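Glucokinase (Leishmania braziliensis MHOM/BR/75/M2904, PDB 6EDI) probably phosphorylates D-glucose to glucose 6-phosphate at the expense of ATP, as a dimeric glucokinase. Local coordinates at residues A[21-26]-A[92-97]; A[113-118]-A[152-157]; A[178-183]-A[389-394]; A[237-242]-A[270-275]; A[282-287]-A[302-307]. One frame throughout, in Å; residues are numbered along the deposited sequence.

Contact 1: A[21-26]-A[92-97]; sequences IALEQL and LQHLKK
The turn that leads from strand 16-20 into helix 26-32 lies against the flank of helix 84-98, and one imidazole lies at the centre of the junction. His94 has CG anti to its backbone N (chi1 169°), which carries the ring out from the helix and in among the peptides of the turn. Leu23 O stands over one face of that ring, 3.2 Å from His94 CE1, while Glu24 O lies at the ring edge, 3.3 Å from the same His94 CE1. Neither carbonyl meets a ring nitrogen in hydrogen-bonding geometry. His94 NE2 is instead engaged by the backbone N-H of Ala27, in the first turn of helix 26-32; it therefore acts as an acceptor, which would leave any proton of a neutral ring on ND1.

Here, at the outer edge of the six-stranded mixed sheet, strand 16-20 is the terminal strand and helix 84-98 packs alongside. Leu26 CB comes obliquely to within 3.4 Å of His94 NE2, and its branch Leu26 CD2 crosses Leu95 CD2 at 3.6 Å. Leu23, passing His94 in the reverse direction, puts its CD1 3.9 Å from His94 CB and also touches Val72 and Phe74 of strand 67-75.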
# COMPACT_ATOMS: atom_id res chain seq x y z
N ILE A 21 -20.44 29.88 0.14
CA ILE A 21 -20.74 31.27 -0.15
C ILE A 21 -20.76 31.54 -1.64
O ILE A 21 -20.12 30.82 -2.42
CB ILE A 21 -19.71 32.23 0.48
CG1 ILE A 21 -18.30 31.85 0.03
CG2 ILE A 21 -19.81 32.22 2.00
CD1 ILE A 21 -17.29 32.95 0.23
N ALA A 22 -21.48 32.57 -2.04
CA ALA A 22 -21.42 33.02 -3.42
C ALA A 22 -20.04 33.56 -3.70
O ALA A 22 -19.42 34.15 -2.82
CB ALA A 22 -22.46 34.10 -3.67
N LEU A 23 -19.55 33.41 -4.93
CA LEU A 23 -18.23 33.95 -5.28
C LEU A 23 -18.09 35.44 -4.95
O LEU A 23 -17.03 35.90 -4.50
CB LEU A 23 -17.88 33.70 -6.74
CG LEU A 23 -16.72 34.50 -7.33
CD1 LEU A 23 -15.40 34.17 -6.62
CD2 LEU A 23 -16.58 34.21 -8.80
N GLU A 24 -19.17 36.19 -5.17
CA GLU A 24 -19.15 37.62 -4.92
C GLU A 24 -18.94 37.92 -3.43
O GLU A 24 -18.44 38.99 -3.07
CB GLU A 24 -20.43 38.28 -5.44
CG GLU A 24 -20.73 38.01 -6.93
CD GLU A 24 -21.18 36.57 -7.22
OE1 GLU A 24 -21.96 36.00 -6.42
OE2 GLU A 24 -20.74 36.00 -8.24
N GLN A 25 -19.30 36.97 -2.57
CA GLN A 25 -19.22 37.16 -1.12
C GLN A 25 -17.88 36.71 -0.53
O GLN A 25 -17.72 36.72 0.68
CB GLN A 25 -20.31 36.37 -0.39
CG GLN A 25 -21.75 36.73 -0.71
CD GLN A 25 -22.72 35.72 -0.10
OE1 GLN A 25 -22.63 34.51 -0.37
NE2 GLN A 25 -23.63 36.20 0.74
N LEU A 26 -16.94 36.29 -1.38
CA LEU A 26 -15.67 35.71 -0.88
C LEU A 26 -14.85 36.67 -0.01
O LEU A 26 -14.59 36.37 1.15
CB LEU A 26 -14.82 35.13 -2.02
CG LEU A 26 -13.46 34.54 -1.65
CD1 LEU A 26 -13.59 33.42 -0.64
CD2 LEU A 26 -12.71 34.05 -2.88
N LEU A 92 -9.27 33.98 -8.09
CA LEU A 92 -8.07 34.78 -8.00
C LEU A 92 -8.34 36.24 -8.40
O LEU A 92 -7.98 37.15 -7.67
CB LEU A 92 -6.96 34.15 -8.85
CG LEU A 92 -5.53 34.21 -8.32
CD1 LEU A 92 -5.50 34.66 -6.87
CD2 LEU A 92 -4.83 32.87 -8.48
N GLN A 93 -9.02 36.45 -9.53
CA GLN A 93 -9.37 37.80 -9.95
C GLN A 93 -10.31 38.48 -8.95
O GLN A 93 -10.26 39.70 -8.77
CB GLN A 93 -9.98 37.82 -11.36
CG GLN A 93 -9.11 37.19 -12.47
CD GLN A 93 -7.65 37.64 -12.48
OE1 GLN A 93 -6.73 36.82 -12.58
NE2 GLN A 93 -7.43 38.95 -12.38
N HIS A 94 -11.14 37.69 -8.27
CA HIS A 94 -12.04 38.26 -7.26
C HIS A 94 -11.26 38.73 -6.04
O HIS A 94 -11.59 39.76 -5.46
CB HIS A 94 -13.09 37.25 -6.80
CG HIS A 94 -13.86 37.70 -5.59
ND1 HIS A 94 -15.02 38.43 -5.68
CD2 HIS A 94 -13.63 37.52 -4.27
CE1 HIS A 94 -15.47 38.68 -4.46
NE2 HIS A 94 -14.65 38.14 -3.59
N LEU A 95 -10.26 37.95 -5.63
CA LEU A 95 -9.44 38.32 -4.49
C LEU A 95 -8.63 39.59 -4.74
O LEU A 95 -8.49 40.42 -3.86
CB LEU A 95 -8.51 37.17 -4.08
CG LEU A 95 -9.15 35.90 -3.51
CD1 LEU A 95 -8.07 34.84 -3.25
CD2 LEU A 95 -9.91 36.20 -2.24
N LYS A 96 -8.09 39.73 -5.96
CA LYS A 96 -7.30 40.91 -6.30
C LYS A 96 -8.20 42.14 -6.47
O LYS A 96 -7.77 43.27 -6.25
CB LYS A 96 -6.49 40.69 -7.58
CG LYS A 96 -5.87 39.29 -7.75
CD LYS A 96 -4.67 39.02 -6.86
CE LYS A 96 -3.48 38.53 -7.68
NZ LYS A 96 -3.92 37.57 -8.74
N LYS A 97 -9.45 41.90 -6.87
CA LYS A 97 -10.40 42.98 -7.12
C LYS A 97 -11.17 43.41 -5.87
O LYS A 97 -11.60 44.56 -5.77
CB LYS A 97 -11.41 42.58 -8.19
CG LYS A 97 -10.93 42.63 -9.64
CD LYS A 97 -12.08 42.23 -10.55
CE LYS A 97 -11.67 42.17 -12.01
NZ LYS A 97 -12.84 41.89 -12.89

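Contact 2: A[113-118]-A[152-157]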
# COMPACT_ATOMS: atom_id res chain seq x y z
N GLY A 113 -2.16 23.59 -2.02
CA GLY A 113 -3.39 23.52 -2.78
C GLY A 113 -3.60 22.08 -3.21
O GLY A 113 -2.64 21.35 -3.47
N ALA A 114 -4.86 21.66 -3.25
CA ALA A 114 -5.17 20.28 -3.60
C ALA A 114 -6.51 20.19 -4.31
O ALA A 114 -7.43 20.95 -3.99
CB ALA A 114 -5.19 19.40 -2.37
N VAL A 115 -6.63 19.25 -5.24
CA VAL A 115 -7.91 19.01 -5.89
C VAL A 115 -8.26 17.54 -5.81
O VAL A 115 -7.53 16.70 -6.32
CB VAL A 115 -7.91 19.46 -7.36
CG1 VAL A 115 -9.31 19.27 -7.97
CG2 VAL A 115 -7.49 20.91 -7.48
N SER A 116 -9.37 17.26 -5.13
CA SER A 116 -9.94 15.91 -5.09
C SER A 116 -10.81 15.73 -6.32
O SER A 116 -11.72 16.53 -6.56
CB SER A 116 -10.80 15.73 -3.83
OG SER A 116 -11.34 14.41 -3.77
N VAL A 117 -10.52 14.69 -7.10
CA VAL A 117 -11.27 14.42 -8.33
C VAL A 117 -11.79 13.00 -8.34
O VAL A 117 -11.14 12.08 -7.81
CB VAL A 117 -10.42 14.69 -9.60
CG1 VAL A 117 -10.08 16.15 -9.71
CG2 VAL A 117 -9.15 13.84 -9.59
N PRO A 118 -12.98 12.80 -8.92
CA PRO A 118 -13.60 11.48 -8.99
C PRO A 118 -13.19 10.78 -10.28
O PRO A 118 -14.00 10.55 -11.17
CB PRO A 118 -15.09 11.81 -9.03
CG PRO A 118 -15.15 13.11 -9.82
CD PRO A 118 -13.83 13.83 -9.55
N SER A 152 1.59 21.03 -3.98
CA SER A 152 0.28 20.85 -4.59
C SER A 152 0.10 19.48 -5.24
O SER A 152 1.05 18.88 -5.72
CB SER A 152 0.04 21.95 -5.61
OG SER A 152 0.12 23.22 -4.99
N ALA A 153 -1.13 18.99 -5.26
CA ALA A 153 -1.37 17.66 -5.83
C ALA A 153 -2.82 17.51 -6.22
O ALA A 153 -3.70 18.13 -5.62
CB ALA A 153 -1.02 16.58 -4.81
N LEU A 154 -3.05 16.69 -7.24
CA LEU A 154 -4.37 16.16 -7.48
C LEU A 154 -4.52 14.94 -6.59
O LEU A 154 -3.59 14.15 -6.44
CB LEU A 154 -4.54 15.75 -8.95
CG LEU A 154 -4.32 16.88 -9.95
CD1 LEU A 154 -4.41 16.35 -11.38
CD2 LEU A 154 -5.33 17.97 -9.71
N LEU A 155 -5.69 14.80 -5.98
CA LEU A 155 -5.96 13.66 -5.12
C LEU A 155 -7.14 12.86 -5.66
O LEU A 155 -8.15 13.42 -6.12
CB LEU A 155 -6.27 14.14 -3.71
CG LEU A 155 -5.29 15.11 -3.04
CD1 LEU A 155 -5.88 15.63 -1.73
CD2 LEU A 155 -3.92 14.47 -2.79
N ASN A 156 -7.01 11.54 -5.58
CA ASN A 156 -8.16 10.66 -5.73
C ASN A 156 -9.16 10.97 -4.64
O ASN A 156 -8.79 11.42 -3.56
CB ASN A 156 -7.74 9.18 -5.61
CG ASN A 156 -7.31 8.59 -6.94
OD1 ASN A 156 -8.15 8.33 -7.82
ND2 ASN A 156 -6.00 8.37 -7.10
N ASP A 157 -10.44 10.74 -4.93
CA ASP A 157 -11.51 10.95 -3.97
C ASP A 157 -11.21 10.28 -2.60
O ASP A 157 -11.28 10.93 -1.54
CB ASP A 157 -12.85 10.49 -4.60
CG ASP A 157 -13.88 9.99 -3.58
OD1 ASP A 157 -14.09 10.65 -2.54
OD2 ASP A 157 -14.51 8.95 -3.85
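Five backbone bonds of changing quality lace strand 113-117 to strand 152-156. The straightest runs from Leu155 N to Val115 O at 2.7 Å (N-H...O 177°), although the donor sits above the carbonyl plane. Val117 N follows, meeting Leu155 O at 2.9 Å almost along the C=O axis, and Val115 N reaches Ala153 O at 3.2 Å. The end bonds, Ala153 N to Gly113 O and Asp157 N to Val117 O, are weak, and the Val117 and Asn156 side chains diverge.

Val115 and Leu154, a bridged pair, pack on one face, Val115 CB 3.8 Å from Leu154 CD2, where Tyr142 touches both; on the other, Ala114 CB reaches diagonally, past its bridge partner Ala153, to 3.9 Å from Leu155 CD1, beneath helix 399-409. Ser116 OG, anti to its backbone N, ends 3.5 Å from Asp157 CA and is hydrogen-bonded to Asp46 on strand 41-48. Beyond this shell, Asp157 OD1 is held by Asn400, and Ala153 packs on Val224 of the second subunit. Parallel pairing of this kind, with helix 157-170 springing directly from the last strand, belongs to the ribonuclease H-like core shared by the actin and sugar kinase superfamily.

Contact 3: A[178-183]-A[389-394]; sequences FKVMWK and TFLRQV
Phe390 O is gripped by two consecutive amides: Met181 N at 2.8 Å, from above the carbonyl plane, and Trp182 N at 3.4 Å, a weak bond. Phe390 N returns a bond to Trp182 O at 2.9 Å, and Lys179 and Arg392 exchange backbone bonds.

At this doubled grip Met181 and Trp182 both face Phe390. Trp182 takes the crowded first torsion, CG between N and the carbonyl carbon (chi1 57°), so its indole runs beside Phe390; the planes are 30° apart, with little of one ring over the other. Phe390 CB sits over the indole face, and Trp182 NE1 comes to 3.3 Å from Phe390 CD1. Met181 crosses Arg392 at about a right angle, Met181 SD 3.3 Å from Arg392 CG. On the sheet's opposite face, Gln393 CG lies over the Phe178 ring, 4.1 Å from its centroid.

Helix 363-373 packs on Trp182 and Phe390. Two residues facing one make a classic beta bulge, here between edge strand 178-182 and its neighbour 389-393 in the second six-stranded sheet.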
# COMPACT_ATOMS: atom_id res chain seq x y z
N PHE A 178 -16.45 9.74 14.29
CA PHE A 178 -16.21 8.32 14.17
C PHE A 178 -16.43 7.63 15.51
O PHE A 178 -16.18 8.23 16.56
CB PHE A 178 -14.78 8.08 13.66
CG PHE A 178 -14.61 8.45 12.21
CD1 PHE A 178 -14.36 9.75 11.83
CD2 PHE A 178 -14.76 7.48 11.23
CE1 PHE A 178 -14.22 10.10 10.49
CE2 PHE A 178 -14.64 7.81 9.89
CZ PHE A 178 -14.36 9.12 9.51
N LYS A 179 -16.89 6.38 15.46
CA LYS A 179 -17.13 5.59 16.67
C LYS A 179 -16.37 4.29 16.57
O LYS A 179 -16.17 3.77 15.47
CB LYS A 179 -18.62 5.26 16.82
CG LYS A 179 -19.46 6.34 17.43
CD LYS A 179 -20.35 5.76 18.53
CE LYS A 179 -20.69 6.80 19.60
NZ LYS A 179 -20.91 6.17 20.94
N VAL A 180 -15.99 3.73 17.72
CA VAL A 180 -15.25 2.48 17.73
C VAL A 180 -16.17 1.31 17.49
O VAL A 180 -17.18 1.16 18.16
CB VAL A 180 -14.53 2.28 19.07
CG1 VAL A 180 -13.83 0.92 19.11
CG2 VAL A 180 -13.53 3.38 19.27
N MET A 181 -15.84 0.49 16.50
CA MET A 181 -16.56 -0.76 16.33
C MET A 181 -15.99 -1.77 17.32
O MET A 181 -16.73 -2.41 18.07
CB MET A 181 -16.44 -1.27 14.90
CG MET A 181 -17.07 -0.33 13.90
SD MET A 181 -16.80 -0.71 12.16
CE MET A 181 -17.24 -2.44 12.13
N TRP A 182 -14.66 -1.90 17.31
CA TRP A 182 -13.95 -2.72 18.28
C TRP A 182 -12.48 -2.33 18.40
O TRP A 182 -11.84 -1.89 17.44
CB TRP A 182 -14.11 -4.21 17.99
CG TRP A 182 -13.65 -4.64 16.63
CD1 TRP A 182 -12.35 -4.78 16.20
CD2 TRP A 182 -14.48 -5.01 15.52
NE1 TRP A 182 -12.33 -5.20 14.89
CE2 TRP A 182 -13.63 -5.35 14.45
CE3 TRP A 182 -15.86 -5.07 15.33
CZ2 TRP A 182 -14.12 -5.76 13.21
CZ3 TRP A 182 -16.35 -5.49 14.10
CH2 TRP A 182 -15.49 -5.83 13.06
N LYS A 183 -11.95 -2.50 19.60
CA LYS A 183 -10.60 -2.09 19.89
C LYS A 183 -9.68 -3.27 19.62
O LYS A 183 -9.97 -4.39 20.03
CB LYS A 183 -10.50 -1.63 21.34
CG LYS A 183 -9.12 -1.25 21.80
CD LYS A 183 -9.15 -0.87 23.27
CE LYS A 183 -7.77 -0.95 23.86
NZ LYS A 183 -7.69 -0.41 25.26
N THR A 389 -7.74 -1.86 15.46
CA THR A 389 -8.90 -1.16 15.99
C THR A 389 -9.76 -0.71 14.81
O THR A 389 -9.26 -0.05 13.90
CB THR A 389 -8.45 0.06 16.82
OG1 THR A 389 -7.74 -0.40 17.97
CG2 THR A 389 -9.63 0.92 17.25
N PHE A 390 -11.04 -1.09 14.80
CA PHE A 390 -11.95 -0.69 13.72
C PHE A 390 -12.83 0.46 14.15
O PHE A 390 -13.32 0.50 15.28
CB PHE A 390 -12.85 -1.84 13.26
CG PHE A 390 -12.22 -2.72 12.20
CD1 PHE A 390 -11.01 -3.37 12.44
CD2 PHE A 390 -12.84 -2.90 10.98
CE1 PHE A 390 -10.45 -4.18 11.47
CE2 PHE A 390 -12.30 -3.70 10.01
CZ PHE A 390 -11.09 -4.34 10.24
N LEU A 391 -13.00 1.41 13.23
CA LEU A 391 -13.82 2.60 13.46
C LEU A 391 -14.85 2.75 12.35
O LEU A 391 -14.64 2.26 11.24
CB LEU A 391 -12.95 3.87 13.52
CG LEU A 391 -11.76 3.94 14.48
CD1 LEU A 391 -11.10 5.30 14.35
CD2 LEU A 391 -12.19 3.69 15.92
N ARG A 392 -15.93 3.47 12.65
CA ARG A 392 -17.07 3.68 11.76
C ARG A 392 -17.42 5.15 11.74
O ARG A 392 -17.59 5.74 12.80
CB ARG A 392 -18.27 3.03 12.41
CG ARG A 392 -18.85 1.88 11.72
CD ARG A 392 -19.90 1.37 12.66
NE ARG A 392 -20.88 2.40 12.90
CZ ARG A 392 -21.51 2.59 14.05
NH1 ARG A 392 -21.25 1.80 15.07
NH2 ARG A 392 -22.39 3.57 14.16
N GLN A 393 -17.60 5.73 10.56
CA GLN A 393 -18.10 7.11 10.48
C GLN A 393 -19.55 7.19 10.95
O GLN A 393 -20.38 6.38 10.55
CB GLN A 393 -17.99 7.65 9.06
CG GLN A 393 -18.16 9.16 9.02
CD GLN A 393 -18.03 9.75 7.64
OE1 GLN A 393 -17.62 9.08 6.69
NE2 GLN A 393 -18.41 11.03 7.50
N VAL A 394 -19.87 8.19 11.79
CA VAL A 394 -21.24 8.39 12.26
C VAL A 394 -21.81 9.76 11.93
O VAL A 394 -23.03 9.94 11.92
CB VAL A 394 -21.37 8.14 13.77
CG1 VAL A 394 -21.03 6.69 14.10
CG2 VAL A 394 -20.47 9.10 14.57

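Contact 4: A[237-242]-A[270-275]; sequences SLSMSW and TVAPIW
Two main-chain hydrogen bonds tie these irregular segments together, crossing at a single backbone bridge between Ser239 and Ile274. Trp275 N donates to Leu238 O at 2.8 Å and Met240 N to Pro273 O at 2.9 Å, each aimed nearly along the C=O axis of its acceptor.

The nonpolar part is built round the indole of Trp275. Met240 CA sits over one face, 3.8 Å from the centroid of the five-membered ring, a CH-pi contact. Met240 SD lies obliquely to the six-membered ring, a Met-aromatic contact, and 3.8 Å from Pro273 CG; the bend at chi3 (74°) turns CE toward Trp275 CZ3. At the indole edge, Leu238 CG lies in plane, 3.6 Å from Trp275 CD1, and Ser241 OG, also in plane, approaches Trp275 CZ2 to 3.4 Å.

Water completes the polar shell. One molecule accepts from Trp275 NE1 (3.0 Å) and donates to Ser241 OG; another donates to both Ser239 OG and Ala272 O.

Both serine hydroxyls have a second partner in a glutamate: Ser241 OG bonds Glu336 of its own chain, Ser239 OG the Glu336 of the second subunit. Since each hydroxyl accepts from water, the arrangement is consistent with each donating to its carboxylate. Ser237 O, which the contact buries without a partner, is an exception, and the chemistry is consistent with a well-held loop pair that itself forms part of the dimer interface.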
# COMPACT_ATOMS: atom_id res chain seq x y z
N SER A 237 -11.31 -3.63 -5.85
CA SER A 237 -11.17 -4.34 -7.13
C SER A 237 -10.32 -5.60 -7.00
O SER A 237 -10.00 -6.27 -8.00
CB SER A 237 -10.59 -3.43 -8.21
OG SER A 237 -11.47 -2.35 -8.48
N LEU A 238 -9.98 -5.94 -5.76
CA LEU A 238 -9.36 -7.22 -5.47
C LEU A 238 -10.42 -8.32 -5.61
O LEU A 238 -11.58 -8.14 -5.20
CB LEU A 238 -8.75 -7.18 -4.06
CG LEU A 238 -8.50 -8.37 -3.15
CD1 LEU A 238 -7.35 -9.24 -3.61
CD2 LEU A 238 -8.24 -7.86 -1.72
N SER A 239 -10.04 -9.43 -6.23
CA SER A 239 -10.94 -10.59 -6.33
C SER A 239 -11.40 -11.08 -4.96
O SER A 239 -10.64 -11.06 -4.00
CB SER A 239 -10.24 -11.74 -7.05
OG SER A 239 -9.73 -11.33 -8.29
N MET A 240 -12.66 -11.54 -4.87
CA MET A 240 -13.12 -12.18 -3.64
C MET A 240 -12.27 -13.41 -3.31
O MET A 240 -11.75 -14.08 -4.20
CB MET A 240 -14.60 -12.56 -3.73
CG MET A 240 -15.52 -11.37 -3.75
SD MET A 240 -17.26 -11.82 -3.71
CE MET A 240 -17.44 -12.33 -2.00
N SER A 241 -12.13 -13.68 -2.02
CA SER A 241 -11.31 -14.76 -1.52
C SER A 241 -11.96 -16.11 -1.80
O SER A 241 -13.18 -16.22 -1.91
CB SER A 241 -11.10 -14.61 -0.01
OG SER A 241 -10.32 -13.46 0.28
N TRP A 242 -11.13 -17.14 -1.94
CA TRP A 242 -11.66 -18.47 -2.12
C TRP A 242 -12.47 -18.90 -0.89
O TRP A 242 -12.21 -18.47 0.23
CB TRP A 242 -10.52 -19.46 -2.42
CG TRP A 242 -11.01 -20.83 -2.73
CD1 TRP A 242 -11.30 -21.34 -3.97
CD2 TRP A 242 -11.27 -21.86 -1.79
NE1 TRP A 242 -11.73 -22.65 -3.84
CE2 TRP A 242 -11.72 -22.99 -2.51
CE3 TRP A 242 -11.16 -21.94 -0.40
CZ2 TRP A 242 -12.05 -24.18 -1.88
CZ3 TRP A 242 -11.50 -23.12 0.22
CH2 TRP A 242 -11.95 -24.23 -0.52
N THR A 270 -16.80 -18.37 -14.11
CA THR A 270 -15.61 -19.02 -13.53
C THR A 270 -14.60 -17.99 -13.03
O THR A 270 -13.64 -18.36 -12.36
CB THR A 270 -14.91 -20.00 -14.50
OG1 THR A 270 -14.17 -19.27 -15.50
CG2 THR A 270 -15.91 -20.94 -15.16
N VAL A 271 -14.83 -16.73 -13.36
CA VAL A 271 -13.96 -15.63 -12.94
C VAL A 271 -14.47 -15.02 -11.63
O VAL A 271 -15.62 -14.61 -11.56
CB VAL A 271 -13.95 -14.50 -13.99
CG1 VAL A 271 -12.88 -13.47 -13.65
CG2 VAL A 271 -13.74 -15.05 -15.40
N ALA A 272 -13.61 -14.94 -10.60
CA ALA A 272 -13.99 -14.35 -9.31
C ALA A 272 -14.53 -12.93 -9.49
O ALA A 272 -14.01 -12.17 -10.32
CB ALA A 272 -12.82 -14.34 -8.36
N PRO A 273 -15.58 -12.57 -8.74
CA PRO A 273 -16.04 -11.18 -8.85
C PRO A 273 -15.20 -10.37 -7.88
O PRO A 273 -14.58 -10.97 -7.01
CB PRO A 273 -17.49 -11.25 -8.37
CG PRO A 273 -17.53 -12.42 -7.42
CD PRO A 273 -16.43 -13.38 -7.85
N ILE A 274 -15.16 -9.05 -8.03
CA ILE A 274 -14.35 -8.24 -7.13
C ILE A 274 -15.10 -7.99 -5.82
O ILE A 274 -16.33 -8.05 -5.79
CB ILE A 274 -13.89 -6.94 -7.80
CG1 ILE A 274 -15.09 -6.04 -8.14
CG2 ILE A 274 -13.15 -7.26 -9.07
CD1 ILE A 274 -14.66 -4.74 -8.84
N TRP A 275 -14.36 -7.75 -4.74
CA TRP A 275 -14.97 -7.52 -3.43
C TRP A 275 -16.02 -6.42 -3.47
O TRP A 275 -17.03 -6.48 -2.76
CB TRP A 275 -13.92 -7.14 -2.39
CG TRP A 275 -13.21 -8.30 -1.79
CD1 TRP A 275 -11.93 -8.69 -2.02
CD2 TRP A 275 -13.74 -9.23 -0.82
NE1 TRP A 275 -11.62 -9.80 -1.27
CE2 TRP A 275 -12.71 -10.15 -0.52
CE3 TRP A 275 -14.98 -9.37 -0.18
CZ2 TRP A 275 -12.89 -11.20 0.40
CZ3 TRP A 275 -15.15 -10.41 0.73
CH2 TRP A 275 -14.11 -11.32 1.01
O HOH W 1 -11.05 -12.01 -10.58
O HOH W 2 -9.23 -11.66 -1.56

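Contact 5: A[282-287]-A[302-307]; sequences AGLEFN and KSAPEV
Glu285 and Leu284, adjacent on helix 281-292, meet the start of helix 304-313 in quite different orientations. Glu285 keeps its CG anti to the carbonyl carbon and extends beyond it (chi2 178°), so the carboxylate reaches across to the first turn of the other helix. There Glu285 OE2 accepts from Ala304 N at 2.7 Å, using its anti lone pair; the bond is bent (N-H...O 145°). The aliphatic part lies along the same backbone, Glu285 CG being 3.5 Å from Lys302 O. Amides at the helix N-terminus would stabilise an anion here, probably working against the like charge of Glu306, whose OE2 lies 6.7 Å from Glu285 OE2.

Leu284 has CG anti to its backbone N (chi1 179°) and reaches toward Val307, tip to tip: Leu284 CD1 lies 3.8 Å from Val307 CG1. Its other branch, CD2, comes to 3.5 Å from Ala304 O.

Ser303, at the N-cap position, turns away and is held within its own segment. Glu306 OE2 takes bonds from both Ser303 N at 2.9 Å and Ser303 OG at 2.7 Å, so the two glutamates serve successive amides of this helix start from separate places. Leu284 and Val307 face helix 317-341, touching Ala322 and Ala319 respectively, while Phe286, farther round helix 281-292, packs on helix 245-259.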
# COMPACT_ATOMS: atom_id res chain seq x y z
N ALA A 282 -25.13 -2.09 -5.90
CA ALA A 282 -25.43 -3.17 -6.82
C ALA A 282 -25.46 -4.51 -6.12
O ALA A 282 -26.35 -5.32 -6.35
CB ALA A 282 -24.44 -3.19 -7.95
N GLY A 283 -24.46 -4.75 -5.27
CA GLY A 283 -24.39 -5.98 -4.51
C GLY A 283 -25.52 -6.10 -3.51
O GLY A 283 -26.06 -7.19 -3.31
N LEU A 284 -25.90 -4.99 -2.88
CA LEU A 284 -26.99 -5.03 -1.91
C LEU A 284 -28.30 -5.43 -2.61
O LEU A 284 -29.08 -6.24 -2.09
CB LEU A 284 -27.16 -3.68 -1.20
CG LEU A 284 -28.33 -3.73 -0.22
CD1 LEU A 284 -28.09 -4.81 0.84
CD2 LEU A 284 -28.56 -2.38 0.42
N GLU A 285 -28.51 -4.87 -3.79
CA GLU A 285 -29.68 -5.22 -4.60
C GLU A 285 -29.66 -6.69 -5.02
O GLU A 285 -30.70 -7.35 -5.04
CB GLU A 285 -29.78 -4.29 -5.82
CG GLU A 285 -29.98 -2.83 -5.39
CD GLU A 285 -30.04 -1.85 -6.54
OE1 GLU A 285 -29.95 -2.29 -7.71
OE2 GLU A 285 -30.18 -0.64 -6.27
N PHE A 286 -28.47 -7.20 -5.34
CA PHE A 286 -28.33 -8.62 -5.66
C PHE A 286 -28.59 -9.47 -4.43
O PHE A 286 -29.23 -10.53 -4.51
CB PHE A 286 -26.94 -8.92 -6.21
CG PHE A 286 -26.70 -10.38 -6.44
CD1 PHE A 286 -27.15 -10.99 -7.61
CD2 PHE A 286 -26.05 -11.16 -5.48
CE1 PHE A 286 -26.95 -12.35 -7.83
CE2 PHE A 286 -25.84 -12.51 -5.69
CZ PHE A 286 -26.29 -13.11 -6.87
N ASN A 287 -28.07 -9.03 -3.29
CA ASN A 287 -28.25 -9.75 -2.05
C ASN A 287 -29.71 -9.94 -1.70
O ASN A 287 -30.12 -11.01 -1.21
CB ASN A 287 -27.50 -9.06 -0.92
CG ASN A 287 -26.02 -9.39 -0.94
OD1 ASN A 287 -25.54 -10.04 -1.87
ND2 ASN A 287 -25.29 -8.93 0.08
N LYS A 302 -36.04 -4.37 -5.97
CA LYS A 302 -35.78 -3.35 -4.95
C LYS A 302 -34.41 -2.71 -5.12
O LYS A 302 -33.39 -3.39 -5.29
CB LYS A 302 -35.90 -3.94 -3.55
CG LYS A 302 -37.25 -3.74 -2.86
CD LYS A 302 -38.38 -4.42 -3.60
CE LYS A 302 -39.57 -4.65 -2.68
NZ LYS A 302 -39.95 -6.10 -2.64
N SER A 303 -34.37 -1.38 -5.05
CA SER A 303 -33.11 -0.66 -5.11
C SER A 303 -32.41 -0.70 -3.76
O SER A 303 -33.02 -1.05 -2.74
CB SER A 303 -33.32 0.79 -5.56
OG SER A 303 -34.17 1.48 -4.66
N ALA A 304 -31.13 -0.37 -3.75
CA ALA A 304 -30.35 -0.39 -2.51
C ALA A 304 -30.94 0.49 -1.39
O ALA A 304 -31.00 0.05 -0.23
CB ALA A 304 -28.90 -0.05 -2.79
N PRO A 305 -31.37 1.73 -1.72
CA PRO A 305 -32.03 2.54 -0.69
C PRO A 305 -33.18 1.78 -0.03
O PRO A 305 -33.29 1.77 1.20
CB PRO A 305 -32.62 3.71 -1.49
CG PRO A 305 -31.70 3.87 -2.64
CD PRO A 305 -31.20 2.49 -2.98
N GLU A 306 -34.00 1.13 -0.85
CA GLU A 306 -35.20 0.46 -0.37
C GLU A 306 -34.87 -0.70 0.56
O GLU A 306 -35.46 -0.84 1.63
CB GLU A 306 -36.02 -0.09 -1.54
CG GLU A 306 -36.44 0.90 -2.60
CD GLU A 306 -37.07 0.19 -3.80
OE1 GLU A 306 -38.00 -0.62 -3.59
OE2 GLU A 306 -36.61 0.42 -4.94
N VAL A 307 -33.95 -1.55 0.11
CA VAL A 307 -33.55 -2.71 0.90
C VAL A 307 -33.08 -2.24 2.27
O VAL A 307 -33.53 -2.75 3.30
CB VAL A 307 -32.45 -3.53 0.18
CG1 VAL A 307 -31.92 -4.63 1.08
CG2 VAL A 307 -32.98 -4.11 -1.13

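Contacts 1 and 2 belong to one six-stranded sheet and its flanks, their centres about 22 Å apart; contact 3 lies at the edge of the other sheet, on the opposite side of the chain's centre. In related sugar kinases substrates bind in a cleft between two domains; contacts 2 and 3, one in each sheet, probably lie on the two sides of such a cleft, their nearest atoms about 10 Å and their centres about 26 Å apart in this open conformation. Contacts 4 and 5 are nested in the loop that contact 3 closes and lie about 8 Å apart at their nearest atoms, both bordering helices 245-259 and 317-341. Contacts 2 and 4 touch the second subunit.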